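Local coordinates for protein CMP-sialic acid transporter 1 (Zea mays, PDB 6I1R) that probably carries CMP-sialic acid, and perhaps related nucleotide sugars, from the cytoplasm into the Golgi in exchange for CMP, at residues 22-27 / 233-238; 31-36 / 225-230. The protein carries 5 engineered substitutions. All coordinates share one frame; numbering follows the deposited sequence.

Contact 1 (22-27 / 233-238)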
ATOM      1  N   THR B  22      -0.120   2.219 -11.151  1.00 79.15           N
ATOM      2  CA  THR B  22       1.094   1.608 -10.590  1.00 80.95           C
ATOM      3  C   THR B  22       2.220   2.653 -10.525  1.00 82.79           C
ATOM      4  O   THR B  22       2.923   2.759  -9.510  1.00 84.82           O
ATOM      5  CB  THR B  22       1.506   0.357 -11.380  1.00 81.45           C
ATOM      6  OG1 THR B  22       1.755   0.727 -12.736  1.00 82.05           O
ATOM      7  CG2 THR B  22       0.462  -0.739 -11.335  1.00 81.77           C
ATOM      8  N   LEU B  23       2.386   3.433 -11.594  1.00 83.46           N
ATOM      9  CA  LEU B  23       3.411   4.492 -11.624  1.00 84.11           C
ATOM     10  C   LEU B  23       3.202   5.453 -10.441  1.00 83.46           C
ATOM     11  O   LEU B  23       4.135   5.716  -9.647  1.00 84.27           O
ATOM     12  CB  LEU B  23       3.340   5.231 -12.967  1.00 84.88           C
ATOM     13  CG  LEU B  23       3.921   4.488 -14.173  1.00 86.14           C
ATOM     14  CD1 LEU B  23       3.632   5.236 -15.467  1.00 87.14           C
ATOM     15  CD2 LEU B  23       5.419   4.271 -14.013  1.00 86.33           C
ATOM     16  N   SER B  24       1.972   5.960 -10.324  1.00 81.96           N
ATOM     17  CA  SER B  24       1.587   6.875  -9.245  1.00 81.20           C
ATOM     18  C   SER B  24       1.663   6.159  -7.895  1.00 81.96           C
ATOM     19  O   SER B  24       1.957   6.777  -6.868  1.00 81.14           O
ATOM     20  CB  SER B  24       0.204   7.425  -9.458  1.00 80.26           C
ATOM     21  OG  SER B  24      -0.775   6.568  -8.917  1.00 78.91           O
ATOM     22  N   GLN B  25       1.383   4.862  -7.925  1.00 83.08           N
ATOM     23  CA  GLN B  25       1.529   3.999  -6.771  1.00 83.18           C
ATOM     24  C   GLN B  25       3.016   3.746  -6.485  1.00 84.65           C
ATOM     25  O   GLN B  25       3.364   2.675  -5.983  1.00 86.11           O
ATOM     26  CB  GLN B  25       0.811   2.670  -7.020  1.00 83.28           C
ATOM     27  N   SER B  26       3.898   4.696  -6.797  1.00 85.60           N
ATOM     28  CA  SER B  26       5.305   4.490  -6.468  1.00 85.60           C
ATOM     29  C   SER B  26       5.542   4.761  -4.974  1.00 85.86           C
ATOM     30  O   SER B  26       5.888   5.869  -4.578  1.00 87.51           O
ATOM     31  CB  SER B  26       6.212   5.302  -7.350  1.00 85.27           C
ATOM     32  OG  SER B  26       5.948   6.675  -7.264  1.00 85.19           O
ATOM     33  N   ASN B  27       5.354   3.733  -4.147  1.00 85.51           N
ATOM     34  CA  ASN B  27       5.354   3.891  -2.690  1.00 85.52           C
ATOM     35  C   ASN B  27       4.260   4.892  -2.290  1.00 85.12           C
ATOM     36  O   ASN B  27       3.149   4.869  -2.826  1.00 83.13           O
ATOM     37  CB  ASN B  27       6.728   4.318  -2.164  1.00 84.92           C
ATOM     38  N   SER B 233       0.024  13.849  -6.442  1.00 83.96           N
ATOM     39  CA  SER B 233       0.924  14.269  -7.510  1.00 84.98           C
ATOM     40  C   SER B 233       0.107  14.620  -8.759  1.00 84.34           C
ATOM     41  O   SER B 233      -1.125  14.556  -8.743  1.00 85.10           O
ATOM     42  CB  SER B 233       1.940  13.195  -7.800  1.00 86.41           C
ATOM     43  OG  SER B 233       1.299  11.961  -8.074  1.00 89.99           O
ATOM     44  N   ILE B 234       0.801  15.012  -9.824  1.00 83.99           N
ATOM     45  CA  ILE B 234       0.183  15.155 -11.141  1.00 83.94           C
ATOM     46  C   ILE B 234      -0.328  13.777 -11.581  1.00 84.36           C
ATOM     47  O   ILE B 234      -1.497  13.655 -11.981  1.00 82.86           O
ATOM     48  CB  ILE B 234       1.162  15.772 -12.164  1.00 83.93           C
ATOM     49  CG1 ILE B 234       1.227  17.300 -12.046  1.00 84.02           C
ATOM     50  CG2 ILE B 234       0.817  15.343 -13.584  1.00 84.61           C
ATOM     51  CD1 ILE B 234       2.205  17.807 -11.009  1.00 84.13           C
ATOM     52  N   THR B 235       0.520  12.755 -11.477  1.00 85.52           N
ATOM     53  CA  THR B 235       0.092  11.408 -11.918  1.00 85.83           C
ATOM     54  C   THR B 235      -1.169  11.010 -11.151  1.00 83.51           C
ATOM     55  O   THR B 235      -2.083  10.467 -11.755  1.00 83.23           O
ATOM     56  CB  THR B 235       1.161  10.303 -11.843  1.00 87.25           C
ATOM     57  OG1 THR B 235       1.322   9.652 -10.583  1.00 88.98           O
ATOM     58  CG2 THR B 235       2.530  10.765 -12.258  1.00 87.73           C
ATOM     59  N   THR B 236      -1.251  11.319  -9.857  1.00 80.16           N
ATOM     60  CA  THR B 236      -2.468  11.028  -9.098  1.00 78.02           C
ATOM     61  C   THR B 236      -3.676  11.656  -9.806  1.00 74.96           C
ATOM     62  O   THR B 236      -4.705  11.004  -9.963  1.00 74.25           O
ATOM     63  CB  THR B 236      -2.376  11.519  -7.649  1.00 78.67           C
ATOM     64  OG1 THR B 236      -1.087  11.195  -7.126  1.00 80.59           O
ATOM     65  CG2 THR B 236      -3.438  10.908  -6.765  1.00 78.08           C
ATOM     66  N   TRP B 237      -3.533  12.909 -10.239  1.00 72.79           N
ATOM     67  CA  TRP B 237      -4.623  13.628 -10.909  1.00 71.85           C
ATOM     68  C   TRP B 237      -4.905  13.023 -12.290  1.00 72.02           C
ATOM     69  O   TRP B 237      -6.045  13.079 -12.760  1.00 72.59           O
ATOM     70  CB  TRP B 237      -4.325  15.131 -11.010  1.00 71.93           C
ATOM     71  CG  TRP B 237      -4.597  15.897  -9.749  1.00 71.59           C
ATOM     72  CD1 TRP B 237      -3.675  16.486  -8.933  1.00 71.46           C
ATOM     73  CD2 TRP B 237      -5.882  16.156  -9.154  1.00 71.08           C
ATOM     74  NE1 TRP B 237      -4.295  17.093  -7.875  1.00 71.77           N
ATOM     75  CE2 TRP B 237      -5.648  16.908  -7.982  1.00 71.37           C
ATOM     76  CE3 TRP B 237      -7.201  15.829  -9.491  1.00 70.87           C
ATOM     77  CZ2 TRP B 237      -6.685  17.334  -7.152  1.00 71.28           C
ATOM     78  CZ3 TRP B 237      -8.226  16.250  -8.670  1.00 70.81           C
ATOM     79  CH2 TRP B 237      -7.969  16.993  -7.517  1.00 70.96           C
ATOM     80  N   MET B 238      -3.881  12.472 -12.941  1.00 73.36           N
ATOM     81  CA  MET B 238      -4.073  11.830 -14.243  1.00 72.65           C
ATOM     82  C   MET B 238      -5.051  10.654 -14.103  1.00 68.97           C
ATOM     83  O   MET B 238      -5.957  10.514 -14.928  1.00 65.88           O
ATOM     84  CB  MET B 238      -2.750  11.331 -14.835  1.00 76.46           C
ATOM     85  CG  MET B 238      -1.956  12.416 -15.543  1.00 79.83           C
ATOM     86  SD  MET B 238      -0.324  11.856 -16.105  1.00 86.74           S
ATOM     87  CE  MET B 238      -0.763  10.987 -17.609  1.00 85.87           C
TER

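Contact 2 (31-36 / 225-230)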
ATOM      1  N   ASN B  31       1.982   7.547  -2.742  1.00 83.91           N
ATOM      2  CA  ASN B  31       2.256   8.627  -1.791  1.00 83.24           C
ATOM      3  C   ASN B  31       0.945   9.189  -1.219  1.00 83.10           C
ATOM      4  O   ASN B  31       0.980  10.090  -0.379  1.00 81.31           O
ATOM      5  CB  ASN B  31       3.079   9.745  -2.442  1.00 82.28           C
ATOM      6  CG  ASN B  31       4.143  10.312  -1.526  1.00 80.98           C
ATOM      7  OD1 ASN B  31       5.065   9.604  -1.126  1.00 80.71           O
ATOM      8  ND2 ASN B  31       4.034  11.589  -1.199  1.00 80.11           N
ATOM      9  N   TYR B  32      -0.200   8.649  -1.641  1.00 83.41           N
ATOM     10  CA  TYR B  32      -1.510   9.269  -1.384  1.00 84.30           C
ATOM     11  C   TYR B  32      -2.499   8.203  -0.897  1.00 85.52           C
ATOM     12  O   TYR B  32      -2.098   7.095  -0.537  1.00 85.32           O
ATOM     13  CB  TYR B  32      -2.007   9.956  -2.658  1.00 83.36           C
ATOM     14  CG  TYR B  32      -2.101   9.030  -3.842  1.00 83.39           C
ATOM     15  CD1 TYR B  32      -1.021   8.727  -4.615  1.00 83.60           C
ATOM     16  CD2 TYR B  32      -3.257   8.405  -4.193  1.00 83.61           C
ATOM     17  CE1 TYR B  32      -1.082   7.862  -5.694  1.00 83.81           C
ATOM     18  CE2 TYR B  32      -3.341   7.549  -5.281  1.00 83.72           C
ATOM     19  CZ  TYR B  32      -2.250   7.256  -6.050  1.00 83.26           C
ATOM     20  OH  TYR B  32      -2.312   6.406  -7.117  1.00 81.30           O
ATOM     21  N   ASP B  33      -3.784   8.555  -0.890  1.00 87.38           N
ATOM     22  CA  ASP B  33      -4.859   7.653  -0.492  1.00 88.74           C
ATOM     23  C   ASP B  33      -5.653   7.237  -1.738  1.00 89.18           C
ATOM     24  O   ASP B  33      -6.211   8.087  -2.437  1.00 89.43           O
ATOM     25  CB  ASP B  33      -5.770   8.320   0.546  1.00 90.05           C
ATOM     26  CG  ASP B  33      -6.166   7.439   1.722  1.00 91.75           C
ATOM     27  OD1 ASP B  33      -6.035   6.204   1.610  1.00 93.38           O
ATOM     28  OD2 ASP B  33      -6.612   7.999   2.742  1.00 93.39           O
ATOM     29  N   TYR B  34      -5.715   5.930  -1.994  1.00 89.09           N
ATOM     30  CA  TYR B  34      -6.579   5.378  -3.039  1.00 89.27           C
ATOM     31  C   TYR B  34      -7.993   5.167  -2.474  1.00 86.74           C
ATOM     32  O   TYR B  34      -8.830   4.525  -3.107  1.00 87.66           O
ATOM     33  CB  TYR B  34      -5.968   4.086  -3.596  1.00 91.79           C
ATOM     34  CG  TYR B  34      -6.425   3.661  -4.972  1.00 94.20           C
ATOM     35  CD1 TYR B  34      -7.315   4.417  -5.722  1.00 95.67           C
ATOM     36  CD2 TYR B  34      -5.928   2.501  -5.548  1.00 95.97           C
ATOM     37  CE1 TYR B  34      -7.721   4.020  -6.987  1.00 96.43           C
ATOM     38  CE2 TYR B  34      -6.319   2.092  -6.813  1.00 96.44           C
ATOM     39  CZ  TYR B  34      -7.219   2.854  -7.537  1.00 96.31           C
ATOM     40  OH  TYR B  34      -7.613   2.461  -8.784  1.00 94.30           O
ATOM     41  N   ALA B  35      -8.252   5.694  -1.280  1.00 83.11           N
ATOM     42  CA  ALA B  35      -9.596   5.728  -0.710  1.00 81.34           C
ATOM     43  C   ALA B  35     -10.358   6.945  -1.250  1.00 78.53           C
ATOM     44  O   ALA B  35     -11.578   6.895  -1.407  1.00 78.04           O
ATOM     45  CB  ALA B  35      -9.514   5.761   0.797  1.00 81.64           C
ATOM     46  N   THR B  36      -9.629   8.023  -1.540  1.00 75.70           N
ATOM     47  CA  THR B  36     -10.224   9.315  -1.898  1.00 73.59           C
ATOM     48  C   THR B  36     -10.397   9.454  -3.417  1.00 71.28           C
ATOM     49  O   THR B  36     -11.159  10.314  -3.861  1.00 71.15           O
ATOM     50  CB  THR B  36      -9.370  10.475  -1.367  1.00 74.40           C
ATOM     51  OG1 THR B  36      -8.001  10.187  -1.659  1.00 75.57           O
ATOM     52  CG2 THR B  36      -9.534  10.698   0.121  1.00 74.99           C
ATOM     53  N   TRP B 225     -11.887  15.246   4.649  1.00 86.11           N
ATOM     54  CA  TRP B 225     -11.897  16.432   3.775  1.00 88.23           C
ATOM     55  C   TRP B 225     -10.561  17.182   3.867  1.00 91.58           C
ATOM     56  O   TRP B 225     -10.068  17.696   2.859  1.00 92.88           O
ATOM     57  CB  TRP B 225     -13.094  17.347   4.083  1.00 88.85           C
ATOM     58  CG  TRP B 225     -13.250  17.748   5.519  1.00 88.98           C
ATOM     59  CD1 TRP B 225     -14.047  17.152   6.454  1.00 88.62           C
ATOM     60  CD2 TRP B 225     -12.619  18.857   6.183  1.00 89.59           C
ATOM     61  NE1 TRP B 225     -13.944  17.801   7.654  1.00 89.19           N
ATOM     62  CE2 TRP B 225     -13.075  18.852   7.519  1.00 89.53           C
ATOM     63  CE3 TRP B 225     -11.709  19.845   5.786  1.00 89.92           C
ATOM     64  CZ2 TRP B 225     -12.652  19.797   8.454  1.00 90.17           C
ATOM     65  CZ3 TRP B 225     -11.291  20.778   6.710  1.00 90.25           C
ATOM     66  CH2 TRP B 225     -11.758  20.753   8.026  1.00 90.10           C
ATOM     67  N   GLN B 226      -9.978  17.235   5.061  1.00 94.72           N
ATOM     68  CA  GLN B 226      -8.678  17.882   5.274  1.00 96.47           C
ATOM     69  C   GLN B 226      -7.580  17.070   4.572  1.00 98.10           C
ATOM     70  O   GLN B 226      -6.705  17.626   3.906  1.00 99.04           O
ATOM     71  CB  GLN B 226      -8.403  18.003   6.775  1.00 96.64           C
ATOM     72  CG  GLN B 226      -7.210  18.881   7.125  1.00 96.97           C
ATOM     73  CD  GLN B 226      -6.940  18.898   8.609  1.00 96.77           C
ATOM     74  OE1 GLN B 226      -6.818  17.857   9.252  1.00 95.00           O
ATOM     75  NE2 GLN B 226      -6.836  20.092   9.170  1.00 96.51           N
ATOM     76  N   ARG B 227      -7.662  15.751   4.712  1.00 99.61           N
ATOM     77  CA  ARG B 227      -6.660  14.810   4.204  1.00100.80           C
ATOM     78  C   ARG B 227      -6.779  14.652   2.679  1.00100.45           C
ATOM     79  O   ARG B 227      -5.851  14.162   2.032  1.00 98.49           O
ATOM     80  CB  ARG B 227      -6.864  13.464   4.908  1.00102.26           C
ATOM     81  CG  ARG B 227      -5.769  12.433   4.673  1.00103.49           C
ATOM     82  CD  ARG B 227      -5.920  11.243   5.605  1.00104.08           C
ATOM     83  NE  ARG B 227      -7.191  10.545   5.437  1.00104.70           N
ATOM     84  CZ  ARG B 227      -8.278  10.739   6.184  1.00104.44           C
ATOM     85  NH1 ARG B 227      -9.367  10.024   5.957  1.00102.92           N
ATOM     86  NH2 ARG B 227      -8.278  11.641   7.150  1.00104.20           N
ATOM     87  N   LEU B 228      -7.899  15.107   2.115  1.00100.60           N
ATOM     88  CA  LEU B 228      -8.360  14.726   0.768  1.00100.12           C
ATOM     89  C   LEU B 228      -7.263  14.905  -0.292  1.00 99.39           C
ATOM     90  O   LEU B 228      -7.176  14.096  -1.211  1.00 99.31           O
ATOM     91  CB  LEU B 228      -9.586  15.571   0.408  1.00100.46           C
ATOM     92  CG  LEU B 228     -10.386  15.091  -0.804  1.00100.80           C
ATOM     93  CD1 LEU B 228     -11.578  14.249  -0.372  1.00100.24           C
ATOM     94  CD2 LEU B 228     -10.849  16.268  -1.649  1.00100.92           C
ATOM     95  N   PHE B 229      -6.448  15.953  -0.181  1.00 99.08           N
ATOM     96  CA  PHE B 229      -5.499  16.311  -1.248  1.00 98.44           C
ATOM     97  C   PHE B 229      -4.086  15.793  -0.940  1.00 96.38           C
ATOM     98  O   PHE B 229      -3.186  15.971  -1.760  1.00 97.41           O
ATOM     99  CB  PHE B 229      -5.483  17.830  -1.457  1.00 99.60           C
ATOM    100  CG  PHE B 229      -6.394  18.339  -2.547  1.00100.55           C
ATOM    101  CD1 PHE B 229      -7.693  17.868  -2.673  1.00101.15           C
ATOM    102  CD2 PHE B 229      -5.957  19.313  -3.434  1.00101.67           C
ATOM    103  CE1 PHE B 229      -8.526  18.345  -3.675  1.00101.05           C
ATOM    104  CE2 PHE B 229      -6.794  19.791  -4.432  1.00101.54           C
ATOM    105  CZ  PHE B 229      -8.076  19.307  -4.550  1.00101.07           C
ATOM    106  N   ASN B 230      -3.880  15.146   0.207  1.00 93.67           N
ATOM    107  CA  ASN B 230      -2.523  14.792   0.651  1.00 91.67           C
ATOM    108  C   ASN B 230      -1.858  13.853  -0.365  1.00 90.13           C
ATOM    109  O   ASN B 230      -2.493  12.942  -0.900  1.00 90.07           O
ATOM    110  CB  ASN B 230      -2.515  14.162   2.048  1.00 91.27           C
ATOM    111  CG  ASN B 230      -2.597  15.179   3.169  1.00 91.09           C
ATOM    112  OD1 ASN B 230      -2.168  16.320   3.019  1.00 91.09           O
ATOM    113  ND2 ASN B 230      -3.131  14.767   4.306  1.00 92.22           N
TER

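Contact 1 (22-27 / 233-238)
Ser24 OG, beside the point where Ser24 meets Thr235, is hydrogen-bonded to the carbonyl of Thr21, one turn earlier in the helix, and probably also to the hydroxyl of Tyr32, which is modelled rather close. The backbone turns CB of Ser24 toward Thr235, while chi1 at 87° sets OG between the backbone N and the carbonyl carbon, where it meets those two oxygens. The CB atoms of Ser24 and Thr235 lie 3.9 Å apart, and the CA atoms 5.5 Å apart. Thr235 OG1 is modelled too close to Ser24, and its exact place is doubtful. In 233-238, Ser233 holds the N-cap position, and its OG is hydrogen-bonded to Thr236 OG1 at 2.7 Å. Thr236 in turn rests on Ile37 of helix 37-59, while Ser233 and Ile234 pack on Ser150 of the second subunit. Helix 3-24 stops just here, Gln25 being the first residue to leave helical geometry. The arrangement therefore brings the closing turn of one helix against the first turn of helix 234-256, an end-to-start meeting through the small side chains of Ser24 and Thr235 in the all-helical nucleotide-sugar transporter fold of the DMT clan.

Contact 2 (31-36 / 225-230)
Thr36 points its CB toward the segment that carries Leu228, and its two branches part beyond CB. With chi1 at 45°, the hydroxyl folds back over its own loop and gives a hydrogen bond from OG1 to Asp33 O at 2.9 Å, approaching from 37° out of the carbonyl plane. Tyr232 OH is a second partner of OG1. The other branch, CG2, lies anti to the carbonyl carbon and reaches Leu228 CD1 at 4.1 Å. With a valine in its place, Asp33 O and Tyr232 OH would probably be left without their shared hydroxyl partner, and the bend of the loop would be less firmly held. Leu228 sits inside a type I beta turn from Arg227 to Asn230, closed by Asn230 N to Arg227 O at 2.9 Å, which sets the link between helices 224-227 and 234-256 against the loop leading into helix 37-59; Leu228 also touches Phe39 and Leu40 there. The charged pair lies at the surface. In Arg227, CG starts out opposite the backbone N and the chain then bends at chi3, bringing NE to 3.8 Å from Asp33 OD2, a long salt bridge. The carboxylate oxygen comes at the edge of the guanidinium, yet the two planes stand 61° apart. Farther out, Arg227 NH2 makes a weak bond to Gly222 O and NH1 a long, weak ion pair with Asp214. Nearer helix 234-256, Tyr32 CB lies 3.5 Å from Asn230 O, and Asn230 packs on Tyr95 of the second subunit.

How the contacts relate
The centres of the two contacts are about 12 Å apart, on the same side of the chain's centre. Along the chain the order is 22-27, 31-36, 225-230, 233-238, so contact 1 brackets contact 2; residues 28-30 are not modelled. One connection leaves helix 3-24 for helix 37-59, the other joins helices 224-227 and 234-256. Besides the hydroxyl pair of Ser24 and Tyr32, two packings bridge the contacts: Tyr32 CD1 lies 3.5 Å from Thr236 OG1, and the ring of Phe229 meets that of Trp237 edge-to-face. Two helix-joining loops thus meet where both contacts touch the second subunit, near bound CMP (about 9 Å from the Thr36 side chain) but without lining its pocket.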